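Local atomic coordinates of argininosuccinate lyase (Chelativorans sp., PDB entry 6RXA), a protein that is an EDDS lyase, a C-N lyase of the aspartase/fumarase superfamily, and probably also cleaves argininosuccinate to fumarate and arginine. Residues T67-D76 and Y91-V102; L249-Q260 and L292-A302. The protein carries 2 engineered substitutions. All coordinates share one frame; numbering follows the deposited sequence.

How the interactions relate
Interactions 1 and 2 do not touch: their centres lie about 47 Å apart and their nearest atoms about 31 Å. They follow one another along the chain. Interaction 1 is peripheral and partly buried, its centre about 40 Å from the centre of the chain, whereas interaction 2 is fully buried, about 11 Å from it. Both sets of segments also touch the second subunit. Fumarate and succinate are not bound in this chain, but both contacts lie near residues known to bind them: the Tyr-91 side chain is about 9 Å from that of Arg-112, while segment 292-302 itself carries the fumarate-binding Arg-294 and places the Glu-293 side chain about 7 Å from that of Asn-288.

Interaction 1: T67-D76 and Y91-V102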
loop_
_atom_site.group_PDB
_atom_site.type_symbol
_atom_site.label_atom_id
_atom_site.label_comp_id
_atom_site.label_asym_id
_atom_site.label_seq_id
_atom_site.Cartn_x
_atom_site.Cartn_y
_atom_site.Cartn_z
ATOM N N THR A 67 1.396 -47.991 -13.480
ATOM C CA THR A 67 2.821 -47.705 -13.591
ATOM C C THR A 67 3.122 -46.275 -13.161
ATOM O O THR A 67 4.049 -46.029 -12.379
ATOM C CB THR A 67 3.289 -47.945 -15.024
ATOM O OG1 THR A 67 3.020 -49.303 -15.396
ATOM C CG2 THR A 67 4.774 -47.663 -15.124
ATOM N N ILE A 68 2.326 -45.320 -13.650
ATOM C CA ILE A 68 2.493 -43.920 -13.281
ATOM C C ILE A 68 2.288 -43.728 -11.781
ATOM O O ILE A 68 3.117 -43.118 -11.099
ATOM C CB ILE A 68 1.532 -43.041 -14.102
ATOM C CG1 ILE A 68 1.934 -43.058 -15.581
ATOM C CG2 ILE A 68 1.536 -41.611 -13.572
ATOM C CD1 ILE A 68 0.884 -42.499 -16.524
ATOM N N LEU A 69 1.173 -44.243 -11.246
ATOM C CA LEU A 69 0.835 -43.989 -9.848
ATOM C C LEU A 69 1.883 -44.564 -8.900
ATOM O O LEU A 69 2.235 -43.925 -7.900
ATOM C CB LEU A 69 -0.561 -44.527 -9.522
ATOM C CG LEU A 69 -1.722 -43.846 -10.244
ATOM C CD1 LEU A 69 -3.000 -44.646 -10.112
ATOM C CD2 LEU A 69 -1.932 -42.440 -9.681
ATOM N N SER A 70 2.392 -45.768 -9.184
ATOM C CA SER A 70 3.471 -46.302 -8.358
ATOM C C SER A 70 4.724 -45.437 -8.472
ATOM O O SER A 70 5.430 -45.220 -7.481
ATOM C CB SER A 70 3.776 -47.746 -8.752
ATOM O OG SER A 70 2.746 -48.609 -8.318
ATOM N N GLY A 71 5.009 -44.922 -9.670
ATOM C CA GLY A 71 6.147 -44.031 -9.827
ATOM C C GLY A 71 6.005 -42.736 -9.054
ATOM O O GLY A 71 6.988 -42.209 -8.519
ATOM N N LEU A 72 4.786 -42.182 -8.994
ATOM C CA LEU A 72 4.572 -40.959 -8.226
ATOM C C LEU A 72 4.985 -41.149 -6.770
ATOM O O LEU A 72 5.609 -40.264 -6.172
ATOM C CB LEU A 72 3.112 -40.509 -8.299
ATOM C CG LEU A 72 2.566 -40.126 -9.668
ATOM C CD1 LEU A 72 1.066 -39.843 -9.528
ATOM C CD2 LEU A 72 3.286 -38.934 -10.243
ATOM N N ALA A 73 4.654 -42.303 -6.186
ATOM C CA ALA A 73 5.052 -42.564 -4.808
ATOM C C ALA A 73 6.570 -42.572 -4.674
ATOM O O ALA A 73 7.118 -42.043 -3.701
ATOM C CB ALA A 73 4.457 -43.893 -4.352
ATOM N N GLN A 74 7.268 -43.151 -5.650
ATOM C CA GLN A 74 8.727 -43.182 -5.592
ATOM C C GLN A 74 9.318 -41.780 -5.720
ATOM O O GLN A 74 10.232 -41.417 -4.973
ATOM C CB GLN A 74 9.279 -44.096 -6.685
ATOM C CG GLN A 74 8.845 -45.553 -6.578
ATOM C CD GLN A 74 9.337 -46.374 -7.763
ATOM O OE1 GLN A 74 10.538 -46.570 -7.932
ATOM N NE2 GLN A 74 8.409 -46.839 -8.594
ATOM N N VAL A 75 8.813 -40.965 -6.652
ATOM C CA VAL A 75 9.387 -39.633 -6.828
ATOM C C VAL A 75 9.044 -38.736 -5.642
ATOM O O VAL A 75 9.865 -37.920 -5.207
ATOM C CB VAL A 75 8.975 -39.018 -8.176
ATOM C CG1 VAL A 75 9.627 -37.670 -8.351
ATOM C CG2 VAL A 75 9.390 -39.932 -9.326
ATOM N N ASP A 76 7.840 -38.887 -5.084
ATOM C CA ASP A 76 7.498 -38.149 -3.876
ATOM C C ASP A 76 8.522 -38.414 -2.774
ATOM O O ASP A 76 8.935 -37.489 -2.062
ATOM C CB ASP A 76 6.098 -38.540 -3.401
ATOM C CG ASP A 76 4.975 -37.965 -4.267
ATOM O OD1 ASP A 76 5.227 -37.135 -5.169
ATOM O OD2 ASP A 76 3.814 -38.363 -4.029
ATOM N N TYR A 91 10.137 -32.690 -11.697
ATOM C CA TYR A 91 9.447 -33.847 -11.143
ATOM C C TYR A 91 9.071 -34.835 -12.239
ATOM O O TYR A 91 9.278 -36.046 -12.094
ATOM C CB TYR A 91 8.209 -33.351 -10.391
ATOM C CG TYR A 91 7.416 -34.434 -9.724
ATOM C CD1 TYR A 91 6.492 -35.181 -10.438
ATOM C CD2 TYR A 91 7.582 -34.703 -8.378
ATOM C CE1 TYR A 91 5.756 -36.183 -9.829
ATOM C CE2 TYR A 91 6.847 -35.703 -7.755
ATOM C CZ TYR A 91 5.934 -36.436 -8.492
ATOM O OH TYR A 91 5.202 -37.432 -7.892
ATOM N N GLU A 92 8.520 -34.334 -13.345
ATOM C CA GLU A 92 8.153 -35.215 -14.443
ATOM C C GLU A 92 9.378 -35.930 -14.992
ATOM O O GLU A 92 9.306 -37.109 -15.352
ATOM C CB GLU A 92 7.456 -34.415 -15.546
ATOM C CG GLU A 92 6.746 -35.318 -16.557
ATOM C CD GLU A 92 6.413 -34.623 -17.868
ATOM O OE1 GLU A 92 7.187 -34.790 -18.833
ATOM O OE2 GLU A 92 5.380 -33.921 -17.944
ATOM N N ALA A 93 10.516 -35.233 -15.056
ATOM C CA ALA A 93 11.727 -35.854 -15.585
ATOM C C ALA A 93 12.244 -36.935 -14.649
ATOM O O ALA A 93 12.704 -37.992 -15.103
ATOM C CB ALA A 93 12.790 -34.793 -15.861
ATOM N N ALA A 94 12.170 -36.702 -13.336
ATOM C CA ALA A 94 12.497 -37.750 -12.384
ATOM C C ALA A 94 11.543 -38.933 -12.524
ATOM O O ALA A 94 11.958 -40.086 -12.407
ATOM C CB ALA A 94 12.464 -37.198 -10.959
ATOM N N LEU A 95 10.257 -38.666 -12.766
ATOM C CA LEU A 95 9.318 -39.760 -12.992
ATOM C C LEU A 95 9.707 -40.568 -14.231
ATOM O O LEU A 95 9.689 -41.802 -14.202
ATOM C CB LEU A 95 7.895 -39.215 -13.112
ATOM C CG LEU A 95 6.795 -40.279 -13.156
ATOM C CD1 LEU A 95 6.642 -41.017 -11.834
ATOM C CD2 LEU A 95 5.491 -39.604 -13.554
ATOM N N LYS A 96 10.082 -39.890 -15.319
ATOM C CA LYS A 96 10.530 -40.583 -16.527
ATOM C C LYS A 96 11.763 -41.427 -16.250
ATOM O O LYS A 96 11.875 -42.553 -16.749
ATOM C CB LYS A 96 10.816 -39.548 -17.614
ATOM C CG LYS A 96 11.383 -40.085 -18.925
ATOM C CD LYS A 96 11.596 -38.932 -19.931
ATOM C CE LYS A 96 12.767 -38.032 -19.530
ATOM N NZ LYS A 96 12.694 -36.674 -20.155
ATOM N N ARG A 97 12.712 -40.901 -15.467
ATOM C CA ARG A 97 13.892 -41.699 -15.136
ATOM C C ARG A 97 13.523 -42.906 -14.283
ATOM O O ARG A 97 14.213 -43.932 -14.328
ATOM C CB ARG A 97 14.952 -40.855 -14.432
ATOM C CG ARG A 97 15.601 -39.830 -15.345
ATOM C CD ARG A 97 16.785 -39.154 -14.674
ATOM N NE ARG A 97 16.390 -38.312 -13.543
ATOM C CZ ARG A 97 16.062 -37.025 -13.650
ATOM N NH1 ARG A 97 16.057 -36.430 -14.835
ATOM N NH2 ARG A 97 15.723 -36.344 -12.572
ATOM N N THR A 98 12.418 -42.809 -13.531
ATOM C CA THR A 98 12.029 -43.869 -12.602
ATOM C C THR A 98 11.221 -44.967 -13.288
ATOM O O THR A 98 11.451 -46.155 -13.023
ATOM C CB THR A 98 11.239 -43.252 -11.441
ATOM O OG1 THR A 98 12.067 -42.304 -10.751
ATOM C CG2 THR A 98 10.781 -44.325 -10.453
ATOM N N ILE A 99 10.272 -44.612 -14.150
ATOM C CA ILE A 99 9.333 -45.579 -14.709
ATOM C C ILE A 99 9.376 -45.664 -16.225
ATOM O O ILE A 99 8.687 -46.520 -16.796
ATOM C CB ILE A 99 7.886 -45.313 -14.243
ATOM C CG1 ILE A 99 7.385 -43.978 -14.814
ATOM C CG2 ILE A 99 7.813 -45.330 -12.734
ATOM C CD1 ILE A 99 5.925 -43.720 -14.539
ATOM N N GLY A 100 10.110 -44.796 -16.897
ATOM C CA GLY A 100 10.153 -44.799 -18.342
ATOM C C GLY A 100 9.276 -43.730 -18.957
ATOM O O GLY A 100 8.675 -42.889 -18.279
ATOM N N SER A 101 9.186 -43.789 -20.291
ATOM C CA SER A 101 8.578 -42.709 -21.053
ATOM C C SER A 101 7.085 -42.537 -20.788
ATOM O O SER A 101 6.558 -41.448 -21.035
ATOM C CB SER A 101 8.830 -42.935 -22.542
ATOM O OG SER A 101 8.246 -44.160 -22.957
ATOM N N VAL A 102 6.392 -43.570 -20.302
ATOM C CA VAL A 102 4.975 -43.439 -19.962
ATOM C C VAL A 102 4.729 -42.325 -18.953
ATOM O O VAL A 102 3.598 -41.833 -18.832
ATOM C CB VAL A 102 4.420 -44.794 -19.465
ATOM C CG1 VAL A 102 4.933 -45.118 -18.066
ATOM C CG2 VAL A 102 2.891 -44.787 -19.503
#
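Val-75 and Leu-95 interlock where the consecutive helices 67-76 and 91-99 cross at 115°, their axes 9.4 Å apart at closest approach. The motif is knobs-into-holes packing in the helical N-terminal part of the aspartase/fumarase fold. Val-75 enters the hole formed by Tyr-91, Ala-94, Leu-95 and Thr-98, and Leu-95 answers between Ile-68, Gly-71, Leu-72 and Val-75. With no side chain at Gly-71, Leu-95 CD1 comes down on the bare backbone, 3.3 Å from Gly-71 C, and Ile-99 CG2 reaches to 3.6 Å from Gly-71 CA.

The two branches of Val-75 divide the work. CG2 rests against the Leu-95 backbone, at CA and N, while CG1 makes a CH-pi contact over one face of the Tyr-91 ring, 3.8 Å from its centroid. Leu-72 CD2 meets the same ring at its edge, in plane, 3.7 Å from Tyr-91 CE1. With CG anti to the backbone N (chi1 -178°), Tyr-91 stretches across to the first helix, where its OH donates to Asp-76 OD1 at 2.7 Å, arriving from above the carboxylate plane (47° out of it). Asp-76 is held further by helix 35-56: OD1 also bonds Ser-44 OG, and OD2 forms a salt bridge with Arg-48. The acidic group thus ties three helices together.

Thr-98 turns its hydroxyl back to its own helix, donating to Ala-94 O, and leaves its methyl for Gln-74. At the other end, Val-102 CG1 packs on Thr-67 CG2, and the tip of Ile-68, CD1, rests 3.6 Å from Val-102 O.

Interaction 2: L249-Q260 and L292-A302; sequences LSGLSRLASEIQ and LERSRKAAFAA
Ser-253 receives the side chain of Arg-296 where helices 249-260 and 292-301 run nearly antiparallel (153°), 8.5 Å apart at their axes, in the central helical domain that forms the core of aspartase/fumarase tetramers. Small residues permit this closeness: Ala-299 CB lies 3.4 Å from Leu-249 O and also touches Ser-253 CB, and Ala-256 packs against the CG of Arg-296.

A bend in the arginine chain at chi3 (77°) brings the guanidinium alongside the first helix. NE donates to Ser-253 OG at 3.0 Å, almost straight (176°) and in the guanidinium plane. Ser-257 OG sits over the centre of one face, without bonding to it, and Phe-300 CZ lies over the opposite face towards the rim. The outer nitrogens are also satisfied: NH2 by Asn-314 O of the third subunit, NH1 by Ala-315 O of the second subunit and by water 1 at 2.9 Å. A leucine in place of Arg-296 would probably take from Ser-253 OG, the water and the two neighbouring-subunit carbonyls the donors that Arg-296 gives them, loosening a junction of three chains.

Water 1 in turn donates to Gln-260 OE1, adding a water-mediated link between the helices. The other end of that amide, NE2, bonds Glu-293 OE1 at 2.8 Å; it comes in on the anti side, tilted out of the carboxylate plane, and the amide and carboxylate planes stand nearly perpendicular. NE2 also reaches Gln-159 O of the fourth subunit, Glu-293 OE2 accepts from Ala-322 N of the second, and Ser-257 OG is bonded to Glu-317 of the third and Arg-160 of the fourth. Away from these polar groups Leu-292 makes apolar contacts, its CD1 meeting Ile-259 CG2 and lying 3.5 Å from Gln-260 N.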
loop_
_atom_site.group_PDB
_atom_site.type_symbol
_atom_site.label_atom_id
_atom_site.label_comp_id
_atom_site.label_asym_id
_atom_site.label_seq_id
_atom_site.Cartn_x
_atom_site.Cartn_y
_atom_site.Cartn_z
ATOM N N LEU A 249 -6.575 -8.887 10.954
ATOM C CA LEU A 249 -5.429 -8.563 11.797
ATOM C C LEU A 249 -5.474 -7.122 12.274
ATOM O O LEU A 249 -4.934 -6.827 13.346
ATOM C CB LEU A 249 -4.109 -8.893 11.094
ATOM C CG LEU A 249 -3.742 -10.390 11.091
ATOM C CD1 LEU A 249 -2.605 -10.683 10.139
ATOM C CD2 LEU A 249 -3.368 -10.833 12.503
ATOM N N SER A 250 -6.086 -6.214 11.501
ATOM C CA SER A 250 -6.175 -4.838 11.981
ATOM C C SER A 250 -7.025 -4.766 13.245
ATOM O O SER A 250 -6.723 -3.975 14.148
ATOM C CB SER A 250 -6.685 -3.872 10.901
ATOM O OG SER A 250 -8.096 -3.910 10.780
ATOM N N GLY A 251 -8.058 -5.606 13.352
ATOM C CA GLY A 251 -8.844 -5.617 14.573
ATOM C C GLY A 251 -8.086 -6.238 15.721
ATOM O O GLY A 251 -8.266 -5.846 16.880
ATOM N N LEU A 252 -7.232 -7.215 15.410
ATOM C CA LEU A 252 -6.347 -7.816 16.400
ATOM C C LEU A 252 -5.301 -6.816 16.879
ATOM O O LEU A 252 -5.042 -6.721 18.086
ATOM C CB LEU A 252 -5.745 -9.091 15.794
ATOM C CG LEU A 252 -4.813 -9.881 16.706
ATOM C CD1 LEU A 252 -4.833 -11.368 16.398
ATOM C CD2 LEU A 252 -3.401 -9.359 16.608
ATOM N N SER A 253 -4.732 -6.021 15.969
ATOM C CA SER A 253 -3.849 -4.933 16.376
ATOM C C SER A 253 -4.556 -3.958 17.314
ATOM O O SER A 253 -3.973 -3.498 18.303
ATOM C CB SER A 253 -3.322 -4.203 15.140
ATOM O OG SER A 253 -2.609 -3.046 15.531
ATOM N N ARG A 254 -5.807 -3.624 17.016
ATOM C CA ARG A 254 -6.532 -2.666 17.840
ATOM C C ARG A 254 -6.765 -3.199 19.247
ATOM O O ARG A 254 -6.629 -2.456 20.229
ATOM C CB ARG A 254 -7.851 -2.308 17.149
ATOM C CG ARG A 254 -7.622 -1.461 15.908
ATOM C CD ARG A 254 -8.859 -1.320 15.032
ATOM N NE ARG A 254 -9.800 -0.381 15.599
ATOM C CZ ARG A 254 -11.038 -0.220 15.152
ATOM N NH1 ARG A 254 -11.478 -0.992 14.141
ATOM N NH2 ARG A 254 -11.815 0.716 15.714
ATOM N N LEU A 255 -7.098 -4.484 19.374
ATOM C CA LEU A 255 -7.231 -5.071 20.703
ATOM C C LEU A 255 -5.889 -5.113 21.416
ATOM O O LEU A 255 -5.807 -4.808 22.609
ATOM C CB LEU A 255 -7.810 -6.480 20.619
ATOM C CG LEU A 255 -7.927 -7.190 21.965
ATOM C CD1 LEU A 255 -8.848 -6.441 22.920
ATOM C CD2 LEU A 255 -8.426 -8.622 21.778
ATOM N N ALA A 256 -4.828 -5.526 20.712
ATOM C CA ALA A 256 -3.507 -5.528 21.328
ATOM C C ALA A 256 -3.131 -4.135 21.821
ATOM O O ALA A 256 -2.599 -3.981 22.927
ATOM C CB ALA A 256 -2.473 -6.044 20.326
ATOM N N SER A 257 -3.384 -3.112 21.009
ATOM C CA SER A 257 -3.080 -1.744 21.422
ATOM C C SER A 257 -3.913 -1.342 22.634
ATOM O O SER A 257 -3.399 -0.712 23.569
ATOM C CB SER A 257 -3.314 -0.803 20.241
ATOM O OG SER A 257 -2.773 0.485 20.464
ATOM N N GLU A 258 -5.199 -1.708 22.646
ATOM C CA GLU A 258 -6.064 -1.395 23.779
ATOM C C GLU A 258 -5.494 -1.972 25.065
ATOM O O GLU A 258 -5.397 -1.280 26.084
ATOM C CB GLU A 258 -7.458 -1.981 23.544
ATOM C CG GLU A 258 -8.508 -1.433 24.502
ATOM C CD GLU A 258 -9.303 -0.291 23.899
ATOM O OE1 GLU A 258 -9.857 -0.488 22.793
ATOM O OE2 GLU A 258 -9.382 0.797 24.542
ATOM N N ILE A 259 -5.114 -3.249 25.022
ATOM C CA ILE A 259 -4.560 -3.933 26.190
ATOM C C ILE A 259 -3.213 -3.328 26.571
ATOM O O ILE A 259 -2.889 -3.201 27.755
ATOM C CB ILE A 259 -4.472 -5.451 25.938
ATOM C CG1 ILE A 259 -5.877 -6.041 25.777
ATOM C CG2 ILE A 259 -3.724 -6.123 27.078
ATOM C CD1 ILE A 259 -5.893 -7.507 25.361
ATOM N N GLN A 260 -2.408 -2.956 25.584
ATOM C CA GLN A 260 -1.138 -2.303 25.881
ATOM C C GLN A 260 -1.353 -1.004 26.654
ATOM O O GLN A 260 -0.599 -0.701 27.583
ATOM C CB GLN A 260 -0.358 -2.059 24.596
ATOM C CG GLN A 260 1.104 -1.755 24.851
ATOM C CD GLN A 260 1.925 -1.642 23.589
ATOM O OE1 GLN A 260 1.386 -1.557 22.476
ATOM N NE2 GLN A 260 3.244 -1.597 23.750
ATOM N N LEU A 292 2.103 -8.457 22.680
ATOM C CA LEU A 292 1.235 -7.495 22.008
ATOM C C LEU A 292 1.951 -6.825 20.845
ATOM O O LEU A 292 1.377 -6.682 19.756
ATOM C CB LEU A 292 0.772 -6.451 23.027
ATOM C CG LEU A 292 0.086 -6.952 24.301
ATOM C CD1 LEU A 292 -0.319 -5.787 25.213
ATOM C CD2 LEU A 292 -1.094 -7.853 23.973
ATOM N N GLU A 293 3.202 -6.409 21.048
ATOM C CA GLU A 293 3.894 -5.671 19.997
ATOM C C GLU A 293 4.219 -6.561 18.808
ATOM O O GLU A 293 4.094 -6.126 17.657
ATOM C CB GLU A 293 5.128 -4.968 20.549
ATOM C CG GLU A 293 4.731 -3.791 21.454
ATOM C CD GLU A 293 5.804 -2.751 21.616
ATOM O OE1 GLU A 293 5.447 -1.610 22.012
ATOM O OE2 GLU A 293 6.999 -3.078 21.404
ATOM N N ARG A 294 4.641 -7.804 19.052
ATOM C CA ARG A 294 4.897 -8.693 17.922
ATOM C C ARG A 294 3.604 -9.110 17.227
ATOM O O ARG A 294 3.620 -9.413 16.031
ATOM C CB ARG A 294 5.703 -9.911 18.368
ATOM C CG ARG A 294 7.158 -9.570 18.640
ATOM C CD ARG A 294 7.892 -10.752 19.214
ATOM N NE ARG A 294 9.334 -10.530 19.281
ATOM C CZ ARG A 294 10.181 -10.784 18.285
ATOM N NH1 ARG A 294 9.741 -11.257 17.125
ATOM N NH2 ARG A 294 11.475 -10.558 18.454
ATOM N N SER A 295 2.478 -9.136 17.946
ATOM C CA SER A 295 1.203 -9.386 17.282
ATOM C C SER A 295 0.836 -8.226 16.359
ATOM O O SER A 295 0.407 -8.439 15.216
ATOM C CB SER A 295 0.110 -9.653 18.325
ATOM O OG SER A 295 0.339 -10.894 18.998
ATOM N N ARG A 296 0.997 -6.988 16.837
ATOM C CA ARG A 296 0.775 -5.835 15.979
ATOM C C ARG A 296 1.704 -5.852 14.771
ATOM O O ARG A 296 1.282 -5.542 13.650
ATOM C CB ARG A 296 0.951 -4.536 16.765
ATOM C CG ARG A 296 -0.071 -4.340 17.877
ATOM C CD ARG A 296 -0.021 -2.933 18.452
ATOM N NE ARG A 296 -0.692 -1.997 17.546
ATOM C CZ ARG A 296 -0.496 -0.686 17.511
ATOM N NH1 ARG A 296 0.385 -0.101 18.313
ATOM N NH2 ARG A 296 -1.184 0.046 16.650
ATOM N N LYS A 297 2.975 -6.224 14.975
ATOM C CA LYS A 297 3.927 -6.303 13.871
ATOM C C LYS A 297 3.392 -7.190 12.747
ATOM O O LYS A 297 3.488 -6.835 11.564
ATOM C CB LYS A 297 5.273 -6.811 14.388
ATOM C CG LYS A 297 6.402 -6.867 13.359
ATOM C CD LYS A 297 7.621 -7.530 13.998
ATOM C CE LYS A 297 8.809 -7.607 13.101
ATOM N NZ LYS A 297 9.886 -8.340 13.879
ATOM N N ALA A 298 2.823 -8.351 13.098
ATOM C CA ALA A 298 2.228 -9.231 12.095
ATOM C C ALA A 298 1.072 -8.556 11.369
ATOM O O ALA A 298 0.931 -8.697 10.149
ATOM C CB ALA A 298 1.747 -10.516 12.769
ATOM N N ALA A 299 0.234 -7.821 12.105
ATOM C CA ALA A 299 -0.849 -7.072 11.483
ATOM C C ALA A 299 -0.321 -6.085 10.455
ATOM O O ALA A 299 -0.849 -5.994 9.338
ATOM C CB ALA A 299 -1.660 -6.343 12.559
ATOM N N PHE A 300 0.690 -5.292 10.827
ATOM C CA PHE A 300 1.225 -4.307 9.893
ATOM C C PHE A 300 1.825 -5.002 8.679
ATOM O O PHE A 300 1.643 -4.563 7.540
ATOM C CB PHE A 300 2.313 -3.482 10.576
ATOM C CG PHE A 300 1.928 -2.898 11.904
ATOM C CD1 PHE A 300 0.618 -2.558 12.209
ATOM C CD2 PHE A 300 2.911 -2.667 12.848
ATOM C CE1 PHE A 300 0.319 -2.007 13.447
ATOM C CE2 PHE A 300 2.618 -2.115 14.063
ATOM C CZ PHE A 300 1.323 -1.787 14.367
ATOM N N ALA A 301 2.545 -6.098 8.903
ATOM C CA ALA A 301 3.205 -6.772 7.797
ATOM C C ALA A 301 2.201 -7.346 6.808
ATOM O O ALA A 301 2.510 -7.462 5.614
ATOM C CB ALA A 301 4.118 -7.877 8.316
ATOM N N ALA A 302 1.002 -7.705 7.277
ATOM C CA ALA A 302 -0.026 -8.274 6.413
ATOM C C ALA A 302 -0.499 -7.287 5.350
ATOM O O ALA A 302 -1.110 -7.695 4.360
ATOM C CB ALA A 302 -1.219 -8.741 7.239
HETATM O O HOH W 1 2.484 -1.107 19.980
#